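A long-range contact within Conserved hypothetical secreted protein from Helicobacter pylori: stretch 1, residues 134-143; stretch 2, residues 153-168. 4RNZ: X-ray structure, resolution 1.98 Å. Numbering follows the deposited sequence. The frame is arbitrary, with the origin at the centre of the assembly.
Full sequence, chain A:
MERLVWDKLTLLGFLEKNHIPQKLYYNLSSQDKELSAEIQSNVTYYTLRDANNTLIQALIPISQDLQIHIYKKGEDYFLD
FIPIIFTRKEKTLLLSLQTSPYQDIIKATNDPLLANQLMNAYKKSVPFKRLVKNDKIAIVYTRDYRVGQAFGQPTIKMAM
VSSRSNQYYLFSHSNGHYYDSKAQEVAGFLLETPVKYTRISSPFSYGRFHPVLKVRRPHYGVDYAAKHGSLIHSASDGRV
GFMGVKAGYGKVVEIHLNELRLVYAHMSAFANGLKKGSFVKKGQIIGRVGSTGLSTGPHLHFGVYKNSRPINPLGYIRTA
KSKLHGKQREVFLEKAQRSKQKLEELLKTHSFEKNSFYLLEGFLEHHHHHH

Stretch 1 (134-143) NDKIAIVYTR
Stretch 2, residues 153-168: QPTIKMAMVSSRSNQY

Strand 136-143 pairs antiparallel with the chain running from Pro154 to Ser162, burying 907 Å² in all; its axis lies at 179° to strand 158-163 and, past the corner at Lys157, at 141° to strand 153-156. Ala138 N to Met160 O (2.8 Å), Met160 N to Ala138 O (2.9 Å), Val140 N to Met158 O (2.8 Å) and Met158 N to Val140 O (3.2 Å) are hydrogen bonds that set the register. It slips by one residue at a bulge after Val140, whose O also accepts Lys157 N (2.8 Å), where Lys157 turns to phi/psi -88/-40. Beyond it, Thr142 N to Thr155 O (2.8 Å) and Thr155 N to Thr142 O (2.9 Å) resume the ladder.

Side chains alternate between two faces, mostly buried and apolar, so they pack without needing polar partners. Ile137, Ile139, Tyr141, Val161, Ala159 and Ile156 share one. Both isoleucines of the first strand are m,t; Ile139 CG2 meets CG1 of Ile156 (also m,t) at 3.8 Å, and Ile137 CG1 lies 4.1 Å from Val161 CG1 (chi1 m). Tyr141, chi1 p and chi2 -82°, leads its ring away from the partner backbone, yet CD2 stays 4.2 Å from Pro154 CB. Arg143, chi1 off-well at -141°, bends back so that NH1 is 3.8 Å from Pro154 CB.

The other face carries Ala138, Val140, Thr142 (p), Met160, Met158 and Thr155 (m). Met158 (t,t,p) extends, then turns its methyl, placing CE 3.6 Å from Val140 CG2 (chi1 t).

At the far end, Ser162 takes chi1 p so that OG accepts Lys136 N (3.0 Å), while Ser162 N donates to Lys136 O (3.0 Å); Ser162 O is buried without a partner. Asp135 (chi1 m) reaches the type I' turn Ser163-Asn166 through two waters: one water O donates to Asp135 OD2 at 2.6 Å and accepts from Ser163 OG at 2.5 Å; the other donates to Asp135 OD1 at 2.9 Å and accepts from Arg164 N at 2.7 Å.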

ATOM      1  N   ASN A 134       9.848  28.452   8.483  1.00 44.41           N
ATOM      2  CA  ASN A 134       9.657  28.309   9.929  1.00 45.90           C
ATOM      3  C   ASN A 134       8.305  27.724  10.389  1.00 41.00           C
ATOM      4  O   ASN A 134       8.091  27.565  11.578  1.00 40.21           O
ATOM      5  CB  ASN A 134       9.980  29.627  10.673  1.00 47.85           C
ATOM      6  CG  ASN A 134      11.381  30.167  10.346  1.00 49.12           C
ATOM      7  OD1 ASN A 134      11.569  31.369  10.204  1.00 54.38           O
ATOM      8  ND2 ASN A 134      12.356  29.283  10.216  1.00 48.20           N
ATOM      9  N   ASP A 135       7.406  27.380   9.469  1.00 40.21           N
ATOM     10  CA  ASP A 135       6.251  26.573   9.854  1.00 41.56           C
ATOM     11  C   ASP A 135       6.731  25.158  10.224  1.00 39.48           C
ATOM     12  O   ASP A 135       7.777  24.707   9.765  1.00 41.38           O
ATOM     13  CB  ASP A 135       5.220  26.519   8.739  1.00 39.67           C
ATOM     14  CG  ASP A 135       4.432  27.806   8.620  1.00 38.07           C
ATOM     15  OD1 ASP A 135       4.387  28.548   9.601  1.00 41.16           O
ATOM     16  OD2 ASP A 135       3.847  28.058   7.557  1.00 38.51           O
ATOM     17  N   LYS A 136       5.982  24.485  11.081  1.00 40.94           N
ATOM     18  CA  LYS A 136       6.396  23.175  11.577  1.00 40.60           C
ATOM     19  C   LYS A 136       5.709  22.010  10.845  1.00 40.09           C
ATOM     20  O   LYS A 136       4.554  22.114  10.396  1.00 35.30           O
ATOM     21  CB  LYS A 136       6.151  23.069  13.060  1.00 44.25           C
ATOM     22  CG  LYS A 136       6.772  24.200  13.860  1.00 48.13           C
ATOM     23  CD  LYS A 136       6.438  24.049  15.334  1.00 55.38           C
ATOM     24  CE  LYS A 136       4.979  24.384  15.663  1.00 62.40           C
ATOM     25  NZ  LYS A 136       4.691  25.853  15.736  1.00 65.92           N
ATOM     26  N   ILE A 137       6.470  20.927  10.683  1.00 36.49           N
ATOM     27  CA  ILE A 137       5.950  19.637  10.206  1.00 34.59           C
ATOM     28  C   ILE A 137       6.495  18.550  11.156  1.00 32.31           C
ATOM     29  O   ILE A 137       7.707  18.491  11.386  1.00 34.43           O
ATOM     30  CB  ILE A 137       6.396  19.325   8.764  1.00 33.82           C
ATOM     31  CG1 ILE A 137       5.924  20.409   7.809  1.00 33.56           C
ATOM     32  CG2 ILE A 137       5.862  17.949   8.304  1.00 34.99           C
ATOM     33  CD1 ILE A 137       6.416  20.251   6.393  1.00 32.75           C
ATOM     34  N   ALA A 138       5.596  17.736  11.710  1.00 28.58           N
ATOM     35  CA  ALA A 138       5.941  16.586  12.493  1.00 28.04           C
ATOM     36  C   ALA A 138       5.334  15.334  11.853  1.00 30.13           C
ATOM     37  O   ALA A 138       4.203  15.373  11.358  1.00 30.50           O
ATOM     38  CB  ALA A 138       5.421  16.733  13.904  1.00 27.35           C
ATOM     39  N   ILE A 139       6.096  14.247  11.836  1.00 28.44           N
ATOM     40  CA  ILE A 139       5.578  12.948  11.383  1.00 29.23           C
ATOM     41  C   ILE A 139       6.049  11.875  12.345  1.00 29.74           C
ATOM     42  O   ILE A 139       7.253  11.734  12.573  1.00 30.94           O
ATOM     43  CB  ILE A 139       6.073  12.572   9.971  1.00 27.52           C
ATOM     44  CG1 ILE A 139       6.022  13.785   9.040  1.00 27.86           C
ATOM     45  CG2 ILE A 139       5.275  11.378   9.413  1.00 26.62           C
ATOM     46  CD1 ILE A 139       6.441  13.516   7.621  1.00 28.36           C
ATOM     47  N   VAL A 140       5.110  11.119  12.906  1.00 30.97           N
ATOM     48  CA  VAL A 140       5.449   9.907  13.607  1.00 29.89           C
ATOM     49  C   VAL A 140       5.161   8.761  12.645  1.00 30.64           C
ATOM     50  O   VAL A 140       4.030   8.601  12.179  1.00 27.37           O
ATOM     51  CB  VAL A 140       4.609   9.674  14.850  1.00 31.26           C
ATOM     52  CG1 VAL A 140       5.023   8.360  15.507  1.00 32.86           C
ATOM     53  CG2 VAL A 140       4.745  10.836  15.829  1.00 32.10           C
ATOM     54  N   TYR A 141       6.184   7.966  12.339  1.00 28.93           N
ATOM     55  CA  TYR A 141       5.998   6.904  11.348  1.00 28.11           C
ATOM     56  C   TYR A 141       6.764   5.662  11.704  1.00 28.94           C
ATOM     57  O   TYR A 141       7.804   5.723  12.376  1.00 28.92           O
ATOM     58  CB  TYR A 141       6.439   7.363   9.975  1.00 26.35           C
ATOM     59  CG  TYR A 141       7.895   7.685   9.836  1.00 27.07           C
ATOM     60  CD1 TYR A 141       8.394   8.912  10.234  1.00 27.05           C
ATOM     61  CD2 TYR A 141       8.786   6.764   9.314  1.00 28.27           C
ATOM     62  CE1 TYR A 141       9.724   9.226  10.078  1.00 27.69           C
ATOM     63  CE2 TYR A 141      10.124   7.063   9.168  1.00 28.77           C
ATOM     64  CZ  TYR A 141      10.586   8.303   9.555  1.00 29.79           C
ATOM     65  OH  TYR A 141      11.910   8.634   9.413  1.00 29.28           O
ATOM     66  N   THR A 142       6.262   4.543  11.203  1.00 30.63           N
ATOM     67  CA  THR A 142       6.933   3.266  11.357  1.00 29.79           C
ATOM     68  C   THR A 142       7.425   2.765  10.025  1.00 30.39           C
ATOM     69  O   THR A 142       6.937   3.167   8.959  1.00 28.26           O
ATOM     70  CB  THR A 142       6.030   2.201  11.973  1.00 29.79           C
ATOM     71  OG1 THR A 142       4.950   1.884  11.089  1.00 31.48           O
ATOM     72  CG2 THR A 142       5.482   2.654  13.306  1.00 31.60           C
ATOM     73  N   ARG A 143       8.416   1.893  10.099  1.00 29.54           N
ATOM     74  CA  ARG A 143       8.990   1.250   8.916  1.00 30.94           C
ATOM     75  C   ARG A 143       9.195  -0.218   9.307  1.00 31.07           C
ATOM     76  O   ARG A 143       9.440  -0.503  10.505  1.00 29.11           O
ATOM     77  CB  ARG A 143      10.302   1.935   8.618  1.00 35.73           C
ATOM     78  CG  ARG A 143      10.642   2.172   7.182  1.00 42.43           C
ATOM     79  CD  ARG A 143      12.090   2.682   7.048  1.00 45.99           C
ATOM     80  NE  ARG A 143      12.325   4.134   7.199  1.00 47.03           N
ATOM     81  CZ  ARG A 143      11.877   5.079   6.363  1.00 51.16           C
ATOM     82  NH1 ARG A 143      11.096   4.748   5.352  1.00 47.75           N
ATOM     83  NH2 ARG A 143      12.183   6.376   6.555  1.00 53.27           N
ATOM     84  N   GLN A 153       6.877   0.137   2.313  1.00 30.36           N
ATOM     85  CA  GLN A 153       6.795   1.579   2.480  1.00 28.90           C
ATOM     86  C   GLN A 153       6.604   1.849   3.948  1.00 29.13           C
ATOM     87  O   GLN A 153       6.177   0.980   4.696  1.00 28.23           O
ATOM     88  CB  GLN A 153       5.619   2.162   1.666  1.00 29.56           C
ATOM     89  CG  GLN A 153       5.869   2.241   0.145  1.00 28.27           C
ATOM     90  CD  GLN A 153       5.027   3.311  -0.561  1.00 29.90           C
ATOM     91  OE1 GLN A 153       4.725   4.366  -0.011  1.00 29.51           O
ATOM     92  NE2 GLN A 153       4.665   3.040  -1.798  1.00 26.94           N
ATOM     93  N   PRO A 154       6.872   3.085   4.362  1.00 28.77           N
ATOM     94  CA  PRO A 154       6.572   3.438   5.739  1.00 28.29           C
ATOM     95  C   PRO A 154       5.081   3.598   5.965  1.00 27.85           C
ATOM     96  O   PRO A 154       4.275   3.606   5.010  1.00 25.68           O
ATOM     97  CB  PRO A 154       7.318   4.770   5.921  1.00 28.80           C
ATOM     98  CG  PRO A 154       7.384   5.353   4.556  1.00 29.53           C
ATOM     99  CD  PRO A 154       7.553   4.174   3.629  1.00 28.73           C
ATOM    100  N   THR A 155       4.716   3.720   7.229  1.00 27.53           N
ATOM    101  CA  THR A 155       3.366   3.969   7.620  1.00 28.20           C
ATOM    102  C   THR A 155       3.358   5.200   8.529  1.00 30.94           C
ATOM    103  O   THR A 155       4.055   5.216   9.574  1.00 30.29           O
ATOM    104  CB  THR A 155       2.778   2.740   8.344  1.00 30.16           C
ATOM    105  OG1 THR A 155       2.807   1.620   7.457  1.00 31.34           O
ATOM    106  CG2 THR A 155       1.352   2.970   8.761  1.00 30.00           C
ATOM    107  N   ILE A 156       2.588   6.225   8.140  1.00 27.69           N
ATOM    108  CA  ILE A 156       2.411   7.404   8.986  1.00 28.25           C
ATOM    109  C   ILE A 156       1.379   7.138  10.050  1.00 29.35           C
ATOM    110  O   ILE A 156       0.236   6.830   9.734  1.00 29.67           O
ATOM    111  CB  ILE A 156       1.970   8.623   8.153  1.00 28.36           C
ATOM    112  CG1 ILE A 156       3.121   9.048   7.240  1.00 28.71           C
ATOM    113  CG2 ILE A 156       1.509   9.756   9.065  1.00 27.53           C
ATOM    114  CD1 ILE A 156       2.721  10.077   6.198  1.00 29.23           C
ATOM    115  N   LYS A 157       1.778   7.228  11.314  1.00 27.84           N
ATOM    116  CA  LYS A 157       0.851   7.051  12.424  1.00 29.34           C
ATOM    117  C   LYS A 157       0.184   8.365  12.819  1.00 26.42           C
ATOM    118  O   LYS A 157      -0.985   8.389  13.166  1.00 25.66           O
ATOM    119  CB  LYS A 157       1.572   6.477  13.655  1.00 32.90           C
ATOM    120  CG  LYS A 157       2.366   5.199  13.407  1.00 36.02           C
ATOM    121  CD  LYS A 157       1.590   4.139  12.629  1.00 40.88           C
ATOM    122  CE  LYS A 157       0.303   3.711  13.314  1.00 47.01           C
ATOM    123  NZ  LYS A 157       0.526   3.166  14.683  1.00 52.07           N
ATOM    124  N   MET A 158       0.973   9.435  12.805  1.00 30.07           N
ATOM    125  CA  MET A 158       0.487  10.786  13.075  1.00 31.06           C
ATOM    126  C   MET A 158       1.295  11.796  12.266  1.00 31.78           C
ATOM    127  O   MET A 158       2.514  11.649  12.063  1.00 27.78           O
ATOM    128  CB  MET A 158       0.610  11.118  14.552  1.00 33.09           C
ATOM    129  CG  MET A 158       0.139  12.531  14.885  1.00 38.39           C
ATOM    130  SD  MET A 158       0.406  12.987  16.603  1.00 43.17           S
ATOM    131  CE  MET A 158       2.160  13.226  16.649  1.00 42.86           C
ATOM    132  N   ALA A 159       0.609  12.822  11.779  1.00 28.79           N
ATOM    133  CA  ALA A 159       1.301  13.961  11.223  1.00 29.79           C
ATOM    134  C   ALA A 159       0.653  15.249  11.692  1.00 30.28           C
ATOM    135  O   ALA A 159      -0.505  15.265  12.085  1.00 29.79           O
ATOM    136  CB  ALA A 159       1.346  13.891   9.710  1.00 30.11           C
ATOM    137  N   MET A 160       1.439  16.313  11.668  1.00 29.89           N
ATOM    138  CA  MET A 160       0.992  17.651  12.067  1.00 32.19           C
ATOM    139  C   MET A 160       1.754  18.683  11.245  1.00 33.76           C
ATOM    140  O   MET A 160       2.985  18.589  11.055  1.00 31.18           O
ATOM    141  CB  MET A 160       1.220  17.893  13.560  1.00 32.86           C
ATOM    142  CG  MET A 160       0.665  19.224  14.072  1.00 34.67           C
ATOM    143  SD  MET A 160       1.751  20.632  13.781  1.00 36.97           S
ATOM    144  CE  MET A 160       2.926  20.381  15.104  1.00 37.73           C
ATOM    145  N   VAL A 161       1.012  19.639  10.699  1.00 36.21           N
ATOM    146  CA  VAL A 161       1.619  20.820  10.096  1.00 35.11           C
ATOM    147  C   VAL A 161       0.980  22.034  10.792  1.00 39.06           C
ATOM    148  O   VAL A 161      -0.203  22.001  11.144  1.00 38.72           O
ATOM    149  CB  VAL A 161       1.480  20.862   8.567  1.00 35.44           C
ATOM    150  CG1 VAL A 161       1.931  19.547   7.939  1.00 35.80           C
ATOM    151  CG2 VAL A 161       0.056  21.197   8.153  1.00 38.32           C
ATOM    152  N   SER A 162       1.795  23.050  11.069  1.00 40.06           N
ATOM    153  CA  SER A 162       1.348  24.275  11.745  1.00 44.31           C
ATOM    154  C   SER A 162       1.452  25.415  10.761  1.00 46.43           C
ATOM    155  O   SER A 162       2.420  25.510  10.006  1.00 46.75           O
ATOM    156  CB  SER A 162       2.229  24.610  12.928  1.00 43.82           C
ATOM    157  OG  SER A 162       3.439  25.162  12.440  1.00 48.36           O
ATOM    158  N   SER A 163       0.445  26.270  10.766  1.00 49.68           N
ATOM    159  CA  SER A 163       0.408  27.444   9.906  1.00 51.81           C
ATOM    160  C   SER A 163      -0.358  28.516  10.687  1.00 52.48           C
ATOM    161  O   SER A 163      -1.459  28.260  11.207  1.00 45.52           O
ATOM    162  CB  SER A 163      -0.283  27.105   8.586  1.00 53.21           C
ATOM    163  OG  SER A 163      -0.340  28.218   7.721  1.00 56.58           O
ATOM    164  N   ARG A 164       0.258  29.688  10.832  1.00 54.80           N
ATOM    165  CA  ARG A 164      -0.355  30.788  11.568  1.00 54.74           C
ATOM    166  C   ARG A 164      -0.726  30.341  12.988  1.00 54.26           C
ATOM    167  O   ARG A 164      -1.830  30.590  13.469  1.00 56.13           O
ATOM    168  CB  ARG A 164      -1.569  31.301  10.790  1.00 51.72           C
ATOM    169  CG  ARG A 164      -1.245  31.632   9.333  1.00 52.79           C
ATOM    170  CD  ARG A 164      -2.414  32.293   8.613  1.00 52.73           C
ATOM    171  NE  ARG A 164      -2.931  33.449   9.349  1.00 51.54           N
ATOM    172  CZ  ARG A 164      -2.372  34.662   9.360  1.00 48.69           C
ATOM    173  NH1 ARG A 164      -1.263  34.912   8.676  1.00 46.96           N
ATOM    174  NH2 ARG A 164      -2.925  35.633  10.076  1.00 48.26           N
ATOM    175  N   SER A 165       0.214  29.648  13.632  1.00 59.16           N
ATOM    176  CA  SER A 165       0.031  29.061  14.968  1.00 61.28           C
ATOM    177  C   SER A 165      -1.053  27.972  15.102  1.00 59.51           C
ATOM    178  O   SER A 165      -1.191  27.395  16.176  1.00 64.03           O
ATOM    179  CB  SER A 165      -0.204  30.155  16.022  1.00 65.76           C
ATOM    180  OG  SER A 165       1.021  30.757  16.388  1.00 69.10           O
ATOM    181  N   ASN A 166      -1.811  27.686  14.045  1.00 55.11           N
ATOM    182  CA  ASN A 166      -2.794  26.611  14.091  1.00 54.61           C
ATOM    183  C   ASN A 166      -2.192  25.289  13.616  1.00 51.93           C
ATOM    184  O   ASN A 166      -1.423  25.263  12.655  1.00 47.64           O
ATOM    185  CB  ASN A 166      -4.043  26.968  13.285  1.00 58.15           C
ATOM    186  CG  ASN A 166      -5.028  27.806  14.094  1.00 60.56           C
ATOM    187  OD1 ASN A 166      -4.628  28.695  14.830  1.00 60.28           O
ATOM    188  ND2 ASN A 166      -6.314  27.505  13.974  1.00 63.66           N
ATOM    189  N   GLN A 167      -2.555  24.200  14.295  1.00 48.09           N
ATOM    190  CA  GLN A 167      -1.973  22.882  14.029  1.00 46.10           C
ATOM    191  C   GLN A 167      -3.015  21.935  13.426  1.00 44.64           C
ATOM    192  O   GLN A 167      -4.150  21.858  13.908  1.00 39.09           O
ATOM    193  CB  GLN A 167      -1.336  22.341  15.308  1.00 46.04           C
ATOM    194  CG  GLN A 167      -0.390  23.379  15.912  1.00 48.42           C
ATOM    195  CD  GLN A 167       0.671  22.807  16.831  1.00 51.57           C
ATOM    196  OE1 GLN A 167       0.401  21.924  17.644  1.00 52.96           O
ATOM    197  NE2 GLN A 167       1.894  23.332  16.720  1.00 54.86           N
ATOM    198  N   TYR A 168      -2.613  21.250  12.347  1.00 41.75           N
ATOM    199  CA  TYR A 168      -3.500  20.440  11.518  1.00 40.95           C
ATOM    200  C   TYR A 168      -2.980  19.015  11.566  1.00 38.86           C
ATOM    201  O   TYR A 168      -1.927  18.682  10.997  1.00 35.32           O
ATOM    202  CB  TYR A 168      -3.557  20.978  10.088  1.00 44.83           C
ATOM    203  CG  TYR A 168      -4.082  22.400  10.072  1.00 50.34           C
ATOM    204  CD1 TYR A 168      -5.454  22.657  10.141  1.00 52.21           C
ATOM    205  CD2 TYR A 168      -3.207  23.486  10.051  1.00 55.97           C
ATOM    206  CE1 TYR A 168      -5.940  23.956  10.164  1.00 55.14           C
ATOM    207  CE2 TYR A 168      -3.683  24.790  10.067  1.00 56.63           C
ATOM    208  CZ  TYR A 168      -5.045  25.017  10.127  1.00 57.76           C
ATOM    209  OH  TYR A 168      -5.509  26.306  10.149  1.00 61.22           O
TER
HETATM  210  O   HOH W   1       1.697  29.318   6.659  1.00 43.36           O
HETATM  211  O   HOH W   2       2.550  30.759   9.946  1.00 47.50           O